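Local coordinates for putative cell adhesion protein (Bacteroides eggerthii, PDB 4GPV) that probably serves as a FimA-like subunit of adhesive pili built by this bacterium of the human microbiome, at residues 115-118 with 123-126; 248-253 with 336-341; 191-194 with 199-202; 87-92 with 98-103. All blocks are in the same frame, centred on the assembly; numbering follows the deposited sequence.

Contact 1: residues 115-118 with 123-126; sequences SLMD and ASTQ
T125 is tied to L116 through the backbone: T125 N donates to L116 O over 2.9 Å. D118 N in turn gives its hydrogen to A123 O, also 2.9 Å away. The two bonds bracket M117 and S124, which face each other as a single non-hydrogen-bonded antiparallel pair. Threonine suits its place because a chi1 of 57° sets OG1 between the backbone N and the carbonyl carbon, where it does two jobs: OG1 donates to S115 O, 3.0 Å away in the carbonyl plane, and accepts from Q126 NE2 at 3.0 Å. The other end of that amide, Q126 OE1, takes the backbone N-H of W132. S124 OG accepts from Q126 N at 3.1 Å, the signature of an ST turn, while D118 OD1 bonds to T120 OG1 within the loop. M117, here selenomethionine, adds an apolar touch, SE against S124 CA at 3.6 Å. The chemistry is thus that of a single backbone bridge, carried by two N-H to carbonyl bonds and supplemented by hydroxyl and amide side chains, which give the loop's carbonyls and hydroxyls partners.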
loop_
_atom_site.group_PDB
_atom_site.type_symbol
_atom_site.label_atom_id
_atom_site.label_comp_id
_atom_site.label_asym_id
_atom_site.label_seq_id
_atom_site.Cartn_x
_atom_site.Cartn_y
_atom_site.Cartn_z
ATOM N N SER A 115 -8.380 -5.948 -3.898
ATOM C CA SER A 115 -7.133 -6.726 -3.817
ATOM C C SER A 115 -5.986 -5.897 -4.255
ATOM O O SER A 115 -6.182 -4.944 -5.019
ATOM C CB SER A 115 -7.223 -8.004 -4.646
ATOM O OG SER A 115 -8.080 -8.904 -3.958
ATOM N N LEU A 116 -4.767 -6.252 -3.799
ATOM C CA LEU A 116 -3.613 -5.443 -4.209
ATOM C C LEU A 116 -3.288 -5.664 -5.683
ATOM O O LEU A 116 -2.676 -4.795 -6.302
ATOM C CB LEU A 116 -2.393 -5.776 -3.334
ATOM C CG LEU A 116 -1.104 -4.964 -3.560
ATOM C CD1 LEU A 116 -1.304 -3.478 -3.262
ATOM C CD2 LEU A 116 0.015 -5.554 -2.691
HETATM N N MSE A 117 -3.637 -6.850 -6.224
HETATM C CA MSE A 117 -3.381 -7.160 -7.627
HETATM C C MSE A 117 -4.672 -7.375 -8.371
HETATM O O MSE A 117 -5.686 -7.763 -7.767
HETATM C CB MSE A 117 -2.497 -8.421 -7.822
HETATM C CG MSE A 117 -1.194 -8.395 -7.051
HETATM SE SE MSE A 117 0.025 -7.071 -7.767
HETATM C CE MSE A 117 1.129 -6.829 -6.151
ATOM N N ASP A 118 -4.624 -7.176 -9.698
ATOM C CA ASP A 118 -5.780 -7.419 -10.546
ATOM C C ASP A 118 -5.977 -8.960 -10.695
ATOM O O ASP A 118 -5.236 -9.705 -10.053
ATOM C CB ASP A 118 -5.644 -6.678 -11.887
ATOM C CG ASP A 118 -4.630 -7.206 -12.872
ATOM O OD1 ASP A 118 -4.073 -8.305 -12.629
ATOM O OD2 ASP A 118 -4.440 -6.556 -13.925
ATOM N N ALA A 123 -0.285 -7.744 -11.857
ATOM C CA ALA A 123 -0.352 -6.291 -12.093
ATOM C C ALA A 123 -1.048 -5.659 -10.903
ATOM O O ALA A 123 -2.050 -6.189 -10.463
ATOM C CB ALA A 123 -1.082 -5.988 -13.388
ATOM N N SER A 124 -0.474 -4.585 -10.322
ATOM C CA SER A 124 -1.073 -3.940 -9.152
ATOM C C SER A 124 -2.282 -3.077 -9.500
ATOM O O SER A 124 -2.340 -2.462 -10.572
ATOM C CB SER A 124 -0.058 -3.073 -8.412
ATOM O OG SER A 124 -0.597 -2.755 -7.132
ATOM N N THR A 125 -3.228 -3.004 -8.554
ATOM C CA THR A 125 -4.363 -2.109 -8.647
ATOM C C THR A 125 -3.903 -0.689 -8.321
ATOM O O THR A 125 -4.604 0.289 -8.646
ATOM C CB THR A 125 -5.478 -2.542 -7.694
ATOM O OG1 THR A 125 -4.974 -2.596 -6.344
ATOM C CG2 THR A 125 -6.119 -3.871 -8.104
ATOM N N GLN A 126 -2.730 -0.591 -7.629
ATOM C CA GLN A 126 -2.135 0.682 -7.187
ATOM C C GLN A 126 -0.997 1.089 -8.135
ATOM O O GLN A 126 -0.036 0.349 -8.322
ATOM C CB GLN A 126 -1.619 0.578 -5.726
ATOM C CG GLN A 126 -2.634 0.029 -4.731
ATOM C CD GLN A 126 -3.938 0.816 -4.766
ATOM O OE1 GLN A 126 -3.978 1.991 -4.452
ATOM N NE2 GLN A 126 -5.002 0.196 -5.267
#

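Contact 2: residues 248-253 with 336-341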
loop_
_atom_site.group_PDB
_atom_site.type_symbol
_atom_site.label_atom_id
_atom_site.label_comp_id
_atom_site.label_asym_id
_atom_site.label_seq_id
_atom_site.Cartn_x
_atom_site.Cartn_y
_atom_site.Cartn_z
ATOM N N HIS A 248 10.173 1.796 -5.460
ATOM C CA HIS A 248 9.171 1.835 -4.419
ATOM C C HIS A 248 8.102 0.798 -4.755
ATOM O O HIS A 248 7.958 0.420 -5.923
ATOM C CB HIS A 248 8.572 3.246 -4.279
ATOM C CG HIS A 248 7.770 3.692 -5.450
ATOM N ND1 HIS A 248 8.360 4.311 -6.522
ATOM C CD2 HIS A 248 6.440 3.567 -5.685
ATOM C CE1 HIS A 248 7.385 4.547 -7.385
ATOM N NE2 HIS A 248 6.209 4.112 -6.921
ATOM N N PHE A 249 7.384 0.346 -3.728
ATOM C CA PHE A 249 6.242 -0.557 -3.877
ATOM C C PHE A 249 5.066 0.017 -3.139
ATOM O O PHE A 249 5.244 0.684 -2.116
ATOM C CB PHE A 249 6.556 -1.956 -3.296
ATOM C CG PHE A 249 7.610 -2.759 -4.015
ATOM C CD1 PHE A 249 7.379 -3.255 -5.300
ATOM C CD2 PHE A 249 8.792 -3.107 -3.377
ATOM C CE1 PHE A 249 8.348 -4.024 -5.951
ATOM C CE2 PHE A 249 9.742 -3.906 -4.011
ATOM C CZ PHE A 249 9.521 -4.356 -5.293
ATOM N N TYR A 250 3.862 -0.241 -3.640
ATOM C CA TYR A 250 2.631 0.061 -2.911
ATOM C C TYR A 250 2.165 -1.231 -2.308
ATOM O O TYR A 250 2.228 -2.276 -2.975
ATOM C CB TYR A 250 1.524 0.622 -3.839
ATOM C CG TYR A 250 1.964 1.864 -4.554
ATOM C CD1 TYR A 250 2.225 3.045 -3.855
ATOM C CD2 TYR A 250 2.147 1.864 -5.931
ATOM C CE1 TYR A 250 2.673 4.190 -4.517
ATOM C CE2 TYR A 250 2.550 3.012 -6.609
ATOM C CZ TYR A 250 2.826 4.165 -5.898
ATOM O OH TYR A 250 3.262 5.263 -6.588
ATOM N N THR A 251 1.663 -1.189 -1.075
ATOM C CA THR A 251 1.185 -2.437 -0.468
ATOM C C THR A 251 0.061 -2.108 0.490
ATOM O O THR A 251 -0.178 -0.939 0.761
ATOM C CB THR A 251 2.362 -3.172 0.242
ATOM O OG1 THR A 251 1.924 -4.494 0.615
ATOM C CG2 THR A 251 2.869 -2.434 1.488
ATOM N N PHE A 252 -0.608 -3.117 1.011
ATOM C CA PHE A 252 -1.649 -2.826 1.975
ATOM C C PHE A 252 -1.180 -3.097 3.440
ATOM O O PHE A 252 -0.119 -3.700 3.685
ATOM C CB PHE A 252 -2.922 -3.622 1.655
ATOM C CG PHE A 252 -3.620 -3.164 0.393
ATOM C CD1 PHE A 252 -3.687 -1.807 0.061
ATOM C CD2 PHE A 252 -4.266 -4.078 -0.429
ATOM C CE1 PHE A 252 -4.343 -1.388 -1.118
ATOM C CE2 PHE A 252 -4.937 -3.651 -1.596
ATOM C CZ PHE A 252 -4.981 -2.311 -1.912
ATOM N N GLY A 253 -1.993 -2.645 4.397
ATOM C CA GLY A 253 -1.715 -2.778 5.823
ATOM C C GLY A 253 -1.388 -4.192 6.225
ATOM O O GLY A 253 -1.957 -5.136 5.690
ATOM N N ALA A 336 6.822 8.008 7.569
ATOM C CA ALA A 336 6.265 9.346 7.500
ATOM C C ALA A 336 4.789 9.240 7.155
ATOM O O ALA A 336 4.341 8.205 6.619
ATOM C CB ALA A 336 6.997 10.179 6.448
ATOM N N GLN A 337 4.019 10.258 7.518
ATOM C CA GLN A 337 2.624 10.276 7.109
ATOM C C GLN A 337 2.599 10.428 5.594
ATOM O O GLN A 337 3.308 11.299 5.066
ATOM C CB GLN A 337 1.875 11.448 7.780
ATOM C CG GLN A 337 1.751 11.315 9.302
ATOM C CD GLN A 337 0.946 10.131 9.819
ATOM O OE1 GLN A 337 1.211 9.622 10.907
ATOM N NE2 GLN A 337 -0.076 9.682 9.098
ATOM N N TRP A 338 1.842 9.576 4.894
ATOM C CA TRP A 338 1.705 9.677 3.440
ATOM C C TRP A 338 0.434 10.484 3.194
ATOM O O TRP A 338 -0.660 10.004 3.442
ATOM C CB TRP A 338 1.664 8.273 2.807
ATOM C CG TRP A 338 1.784 8.257 1.309
ATOM C CD1 TRP A 338 2.441 9.163 0.520
ATOM C CD2 TRP A 338 1.398 7.180 0.447
ATOM N NE1 TRP A 338 2.360 8.783 -0.798
ATOM C CE2 TRP A 338 1.751 7.556 -0.873
ATOM C CE3 TRP A 338 0.693 5.976 0.646
ATOM C CZ2 TRP A 338 1.461 6.752 -1.987
ATOM C CZ3 TRP A 338 0.388 5.186 -0.467
ATOM C CH2 TRP A 338 0.803 5.561 -1.756
ATOM N N VAL A 339 0.605 11.770 2.879
ATOM C CA VAL A 339 -0.495 12.721 2.782
ATOM C C VAL A 339 -0.970 12.850 1.337
ATOM O O VAL A 339 -0.171 13.020 0.416
ATOM C CB VAL A 339 0.002 14.076 3.360
ATOM C CG1 VAL A 339 -0.962 15.227 3.065
ATOM C CG2 VAL A 339 0.255 13.968 4.859
ATOM N N THR A 340 -2.293 12.796 1.161
ATOM C CA THR A 340 -2.911 12.982 -0.137
ATOM C C THR A 340 -2.976 14.476 -0.423
ATOM O O THR A 340 -3.341 15.266 0.460
ATOM C CB THR A 340 -4.353 12.416 -0.170
ATOM O OG1 THR A 340 -5.104 13.125 0.808
ATOM C CG2 THR A 340 -4.420 10.927 0.125
ATOM N N GLN A 341 -2.697 14.851 -1.656
ATOM C CA GLN A 341 -2.928 16.229 -2.100
ATOM C C GLN A 341 -3.749 16.057 -3.392
ATOM O O GLN A 341 -3.163 16.053 -4.480
ATOM C CB GLN A 341 -1.599 17.004 -2.252
ATOM C CG GLN A 341 -1.788 18.515 -2.199
ATOM C CD GLN A 341 -0.573 19.224 -1.630
ATOM O OE1 GLN A 341 0.530 19.186 -2.191
ATOM N NE2 GLN A 341 -0.748 19.890 -0.498
#
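W338 meets Y250 at the far end of its indole. From CB, which points toward strand 247-251, CG lies anti to the backbone N (chi1 -169°), and the indole reaches partway across the 11.6 Å between W338 CA and Y250 CA, the tyrosine ring covering the rest. On the pyrrole side NE1 leaves the contact and bonds to E43 OE1, giving the indole's polar atom a carboxylate partner. The six-membered ring carries on: W338 CZ2 comes to 3.8 Å from Y250 CE1, and at the tip W338 CH2 stands 3.6 Å from Y250 CD1. The two rings meet rim to rim, with planes only 12° apart and centroids 5.8 Å apart, so neither lies over the other's face. W338 does stack on F155 of strand 146-169, and its length suits it to reaching between strands that are not neighbours. The phenol end of Y250 accepts a weak bond from H248 NE2 at 3.2 Å, and a Tris molecule, probably from the crystallisation liquor, lies close to the tyrosine. Between strands 247-251 and 329-343 the join is thus made by van der Waals contact between ring carbons, while hydrogen bonding is left to the heteroatoms outside the touching rims.

Contact 3: residues 191-194 with 199-202; sequences KGRF and AEKV
Two bends in R193, at chi2 (-70°) and chi3 (-86°), fold its guanidinium back toward E200, whose own chain runs extended beyond CG to meet it. R193 NH2 and E200 OE1 form a salt bridge at 2.7 Å, with the guanidinium and carboxylate planes turned 47° apart, an oblique one-nitrogen grip. E200 CB also sits over one guanidinium face, offset toward its rim, and R193 NE reaches F195 O in the link between strand and helix, so the arginine is anchored from two directions. Its aliphatic root serves too: R193 CB packs on K201 CG at 3.9 Å. K201 then stretches past to the strand end, where NZ donates to a water 3.0 Å away that itself donates to F194 O. A second water is gripped three times, accepting from R193 N at 2.9 Å and donating to K191 O and to K201 O, the last at 2.7 Å. It joins the backbones of the strand and the helix. F194 CB points away from the helix segment, and its ring meets that of W132. Long, flexible ionic side chains suit this partly exposed seam. Together they make a short strand-to-helix connection, strand 176-193 running into the short, weakly bonded helix 198-201, within the FimA-like C-terminal domain, whose family belongs to the transthyretin clan.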
loop_
_atom_site.group_PDB
_atom_site.type_symbol
_atom_site.label_atom_id
_atom_site.label_comp_id
_atom_site.label_asym_id
_atom_site.label_seq_id
_atom_site.Cartn_x
_atom_site.Cartn_y
_atom_site.Cartn_z
ATOM N N LYS A 191 -5.456 -7.771 1.033
ATOM C CA LYS A 191 -6.712 -7.045 1.239
ATOM C C LYS A 191 -6.559 -5.585 1.548
ATOM O O LYS A 191 -5.860 -5.221 2.479
ATOM C CB LYS A 191 -7.528 -7.684 2.370
ATOM C CG LYS A 191 -8.301 -8.921 1.969
ATOM C CD LYS A 191 -9.417 -9.211 2.972
ATOM C CE LYS A 191 -10.193 -10.457 2.620
ATOM N NZ LYS A 191 -11.433 -10.579 3.432
ATOM N N GLY A 192 -7.260 -4.770 0.778
ATOM C CA GLY A 192 -7.294 -3.325 0.959
ATOM C C GLY A 192 -8.680 -2.958 1.438
ATOM O O GLY A 192 -9.643 -3.056 0.671
ATOM N N ARG A 193 -8.795 -2.595 2.724
ATOM C CA ARG A 193 -10.049 -2.190 3.316
ATOM C C ARG A 193 -10.245 -0.720 3.118
ATOM O O ARG A 193 -9.366 0.087 3.486
ATOM C CB ARG A 193 -10.050 -2.513 4.821
ATOM C CG ARG A 193 -10.576 -3.869 5.181
ATOM C CD ARG A 193 -12.076 -3.966 4.961
ATOM N NE ARG A 193 -12.888 -3.499 6.082
ATOM C CZ ARG A 193 -13.396 -4.286 7.019
ATOM N NH1 ARG A 193 -13.135 -5.586 7.017
ATOM N NH2 ARG A 193 -14.154 -3.780 7.977
ATOM N N PHE A 194 -11.379 -0.335 2.516
ATOM C CA PHE A 194 -11.608 1.089 2.330
ATOM C C PHE A 194 -12.068 1.754 3.604
ATOM O O PHE A 194 -11.766 2.927 3.815
ATOM C CB PHE A 194 -12.656 1.319 1.211
ATOM C CG PHE A 194 -12.195 0.775 -0.118
ATOM C CD1 PHE A 194 -11.426 1.556 -0.981
ATOM C CD2 PHE A 194 -12.524 -0.525 -0.513
ATOM C CE1 PHE A 194 -11.005 1.050 -2.219
ATOM C CE2 PHE A 194 -12.076 -1.038 -1.740
ATOM C CZ PHE A 194 -11.314 -0.257 -2.574
ATOM N N ALA A 199 -7.654 -1.482 13.211
ATOM C CA ALA A 199 -7.183 -2.863 13.417
ATOM C C ALA A 199 -7.550 -3.769 12.233
ATOM O O ALA A 199 -6.695 -4.529 11.763
ATOM C CB ALA A 199 -7.723 -3.434 14.709
ATOM N N GLU A 200 -8.770 -3.611 11.691
ATOM C CA GLU A 200 -9.218 -4.412 10.545
ATOM C C GLU A 200 -8.360 -4.143 9.306
ATOM O O GLU A 200 -8.110 -5.071 8.528
ATOM C CB GLU A 200 -10.687 -4.118 10.215
ATOM C CG GLU A 200 -11.684 -4.804 11.151
ATOM C CD GLU A 200 -13.134 -4.339 11.111
ATOM O OE1 GLU A 200 -13.418 -3.261 10.542
ATOM O OE2 GLU A 200 -13.988 -5.034 11.706
ATOM N N LYS A 201 -7.923 -2.872 9.113
ATOM C CA LYS A 201 -7.161 -2.466 7.930
ATOM C C LYS A 201 -5.771 -3.077 7.853
ATOM O O LYS A 201 -5.214 -3.116 6.746
ATOM C CB LYS A 201 -7.048 -0.943 7.868
ATOM C CG LYS A 201 -8.370 -0.267 7.521
ATOM C CD LYS A 201 -8.206 1.259 7.555
ATOM C CE LYS A 201 -9.458 1.951 7.050
ATOM N NZ LYS A 201 -9.337 3.424 7.190
ATOM N N VAL A 202 -5.217 -3.580 8.992
ATOM C CA VAL A 202 -3.864 -4.170 9.018
ATOM C C VAL A 202 -3.901 -5.689 9.260
ATOM O O VAL A 202 -2.848 -6.291 9.463
ATOM C CB VAL A 202 -2.938 -3.453 10.050
ATOM C CG1 VAL A 202 -2.752 -1.979 9.669
ATOM C CG2 VAL A 202 -3.474 -3.574 11.486
HETATM O O HOH W 1 -6.345 -2.901 4.302
HETATM O O HOH W 2 -11.443 4.964 5.645
#

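Contact 4: residues 87-92 with 98-103; sequences YVVANT and GLFATV
V89 and T92 face F100 where strand 83-90 ends and the chain, after passing through N91 in a left-handed backbone conformation (70°, 31°), returns as two overlapping type I turns, G98 to A101 and F100 to V103. Asparagine tolerates that conformation well, and N91 also fastens the corner with its amide, OD1 to N48 N and ND2 to L131 O and V46 O. F100 points its ring at the strand. V89 receives the tip of the ring in the fork of its two methyls: V89 CG2 and V89 CG1 each stand 3.7 Å from F100 CZ, an approach that a beta-branched residue makes naturally. A chi1 of 179° turns both methyls toward F100, so that they straddle CZ. T92 comes from another quarter, placing OG1 at the ring's edge near its plane, 3.6 Å from F100 CE2, and crossing the phenylalanine at about a right angle. Nearer the mouth of the loop one water joins the backbones, donating to T92 O and accepting from L99 N at 2.9 Å each. F100 is buried among several elements: L109 of helix 106-111 and L51 of strand 50-56 also touch it, F53 meets it obliquely, and F194, just after strand 176-193, packs edge-to-face with it.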
loop_
_atom_site.group_PDB
_atom_site.type_symbol
_atom_site.label_atom_id
_atom_site.label_comp_id
_atom_site.label_asym_id
_atom_site.label_seq_id
_atom_site.Cartn_x
_atom_site.Cartn_y
_atom_site.Cartn_z
ATOM N N TYR A 87 -19.867 8.654 2.311
ATOM C CA TYR A 87 -18.623 7.922 2.126
ATOM C C TYR A 87 -18.165 8.153 0.720
ATOM O O TYR A 87 -18.995 8.175 -0.217
ATOM C CB TYR A 87 -18.849 6.437 2.367
ATOM C CG TYR A 87 -19.143 6.055 3.799
ATOM C CD1 TYR A 87 -20.435 6.122 4.307
ATOM C CD2 TYR A 87 -18.167 5.471 4.593
ATOM C CE1 TYR A 87 -20.713 5.747 5.622
ATOM C CE2 TYR A 87 -18.443 5.049 5.893
ATOM C CZ TYR A 87 -19.718 5.191 6.405
ATOM O OH TYR A 87 -19.985 4.771 7.686
ATOM N N VAL A 88 -16.849 8.335 0.555
ATOM C CA VAL A 88 -16.269 8.581 -0.781
ATOM C C VAL A 88 -15.131 7.590 -1.009
ATOM O O VAL A 88 -14.270 7.420 -0.139
ATOM C CB VAL A 88 -15.772 10.053 -0.963
ATOM C CG1 VAL A 88 -15.102 10.255 -2.326
ATOM C CG2 VAL A 88 -16.916 11.060 -0.789
ATOM N N VAL A 89 -15.114 6.972 -2.178
ATOM C CA VAL A 89 -14.028 6.101 -2.599
ATOM C C VAL A 89 -13.553 6.642 -3.933
ATOM O O VAL A 89 -14.365 6.791 -4.834
ATOM C CB VAL A 89 -14.404 4.592 -2.677
ATOM C CG1 VAL A 89 -13.210 3.768 -3.159
ATOM C CG2 VAL A 89 -14.894 4.057 -1.326
ATOM N N ALA A 90 -12.259 6.927 -4.062
ATOM C CA ALA A 90 -11.724 7.430 -5.334
ATOM C C ALA A 90 -10.886 6.369 -6.024
ATOM O O ALA A 90 -10.217 5.558 -5.361
ATOM C CB ALA A 90 -10.845 8.655 -5.072
ATOM N N ASN A 91 -10.888 6.411 -7.354
ATOM C CA ASN A 91 -10.000 5.688 -8.256
ATOM C C ASN A 91 -10.219 4.190 -8.308
ATOM O O ASN A 91 -9.306 3.462 -8.679
ATOM C CB ASN A 91 -8.531 6.045 -7.932
ATOM C CG ASN A 91 -8.214 7.487 -8.232
ATOM O OD1 ASN A 91 -8.856 8.119 -9.077
ATOM N ND2 ASN A 91 -7.168 8.031 -7.612
ATOM N N THR A 92 -11.462 3.732 -8.108
ATOM C CA THR A 92 -11.756 2.304 -8.297
ATOM C C THR A 92 -12.520 2.090 -9.633
ATOM O O THR A 92 -12.876 0.961 -9.952
ATOM C CB THR A 92 -12.518 1.686 -7.133
ATOM O OG1 THR A 92 -13.844 2.258 -7.023
ATOM C CG2 THR A 92 -11.730 1.713 -5.807
ATOM N N GLY A 98 -18.012 -3.259 -10.681
ATOM C CA GLY A 98 -16.921 -2.905 -9.778
ATOM C C GLY A 98 -17.093 -3.457 -8.376
ATOM O O GLY A 98 -18.060 -4.174 -8.076
ATOM N N LEU A 99 -16.155 -3.090 -7.482
ATOM C CA LEU A 99 -16.148 -3.577 -6.103
ATOM C C LEU A 99 -17.384 -3.218 -5.291
ATOM O O LEU A 99 -17.730 -3.953 -4.361
ATOM C CB LEU A 99 -14.898 -3.048 -5.369
ATOM C CG LEU A 99 -13.564 -3.606 -5.887
ATOM C CD1 LEU A 99 -12.434 -2.867 -5.286
ATOM C CD2 LEU A 99 -13.418 -5.112 -5.600
ATOM N N PHE A 100 -18.053 -2.119 -5.651
ATOM C CA PHE A 100 -19.162 -1.563 -4.901
ATOM C C PHE A 100 -20.539 -1.778 -5.530
ATOM O O PHE A 100 -21.531 -1.291 -4.969
ATOM C CB PHE A 100 -18.937 -0.064 -4.721
ATOM C CG PHE A 100 -17.627 0.203 -4.023
ATOM C CD1 PHE A 100 -17.542 0.165 -2.634
ATOM C CD2 PHE A 100 -16.469 0.442 -4.756
ATOM C CE1 PHE A 100 -16.310 0.364 -1.992
ATOM C CE2 PHE A 100 -15.244 0.642 -4.116
ATOM C CZ PHE A 100 -15.187 0.625 -2.736
ATOM N N ALA A 101 -20.592 -2.477 -6.671
ATOM C CA ALA A 101 -21.841 -2.722 -7.428
ATOM C C ALA A 101 -22.969 -3.379 -6.613
ATOM O O ALA A 101 -24.150 -3.158 -6.939
ATOM C CB ALA A 101 -21.534 -3.595 -8.627
ATOM N N THR A 102 -22.640 -4.202 -5.583
ATOM C CA THR A 102 -23.690 -4.899 -4.808
ATOM C C THR A 102 -23.957 -4.237 -3.439
ATOM O O THR A 102 -24.692 -4.794 -2.629
ATOM C CB THR A 102 -23.338 -6.395 -4.626
ATOM O OG1 THR A 102 -22.208 -6.527 -3.761
ATOM C CG2 THR A 102 -23.115 -7.120 -5.950
ATOM N N VAL A 103 -23.349 -3.062 -3.168
ATOM C CA VAL A 103 -23.567 -2.341 -1.904
ATOM C C VAL A 103 -25.025 -1.859 -1.842
ATOM O O VAL A 103 -25.479 -1.157 -2.757
ATOM C CB VAL A 103 -22.588 -1.160 -1.732
ATOM C CG1 VAL A 103 -23.007 -0.249 -0.585
ATOM C CG2 VAL A 103 -21.158 -1.657 -1.527
HETATM O O HOH W 3 -14.068 -1.323 -8.554
#

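Followed from the N terminus, the contacts come in series, none enclosing or crossing another. Contact 4 closes a short loop after strand 83-90; contact 1 pinches the loop that follows strand 113-115; contact 3 folds the end of strand 176-193 onto helix 198-201. Contact 2 alone is long-range, bringing strand 247-251 and strand 329-343 together across 82 intervening residues. In space some of them touch. F194 of contact 3 packs on V89, T92, L99 and F100 of contact 4, while F252 of contact 2 lies against K191 and G192 of contact 3 and also against contact 1. Together they tie the sheet holding strands 83-90, 247-251 and 329-343 to the one holding 113-115 and 176-193.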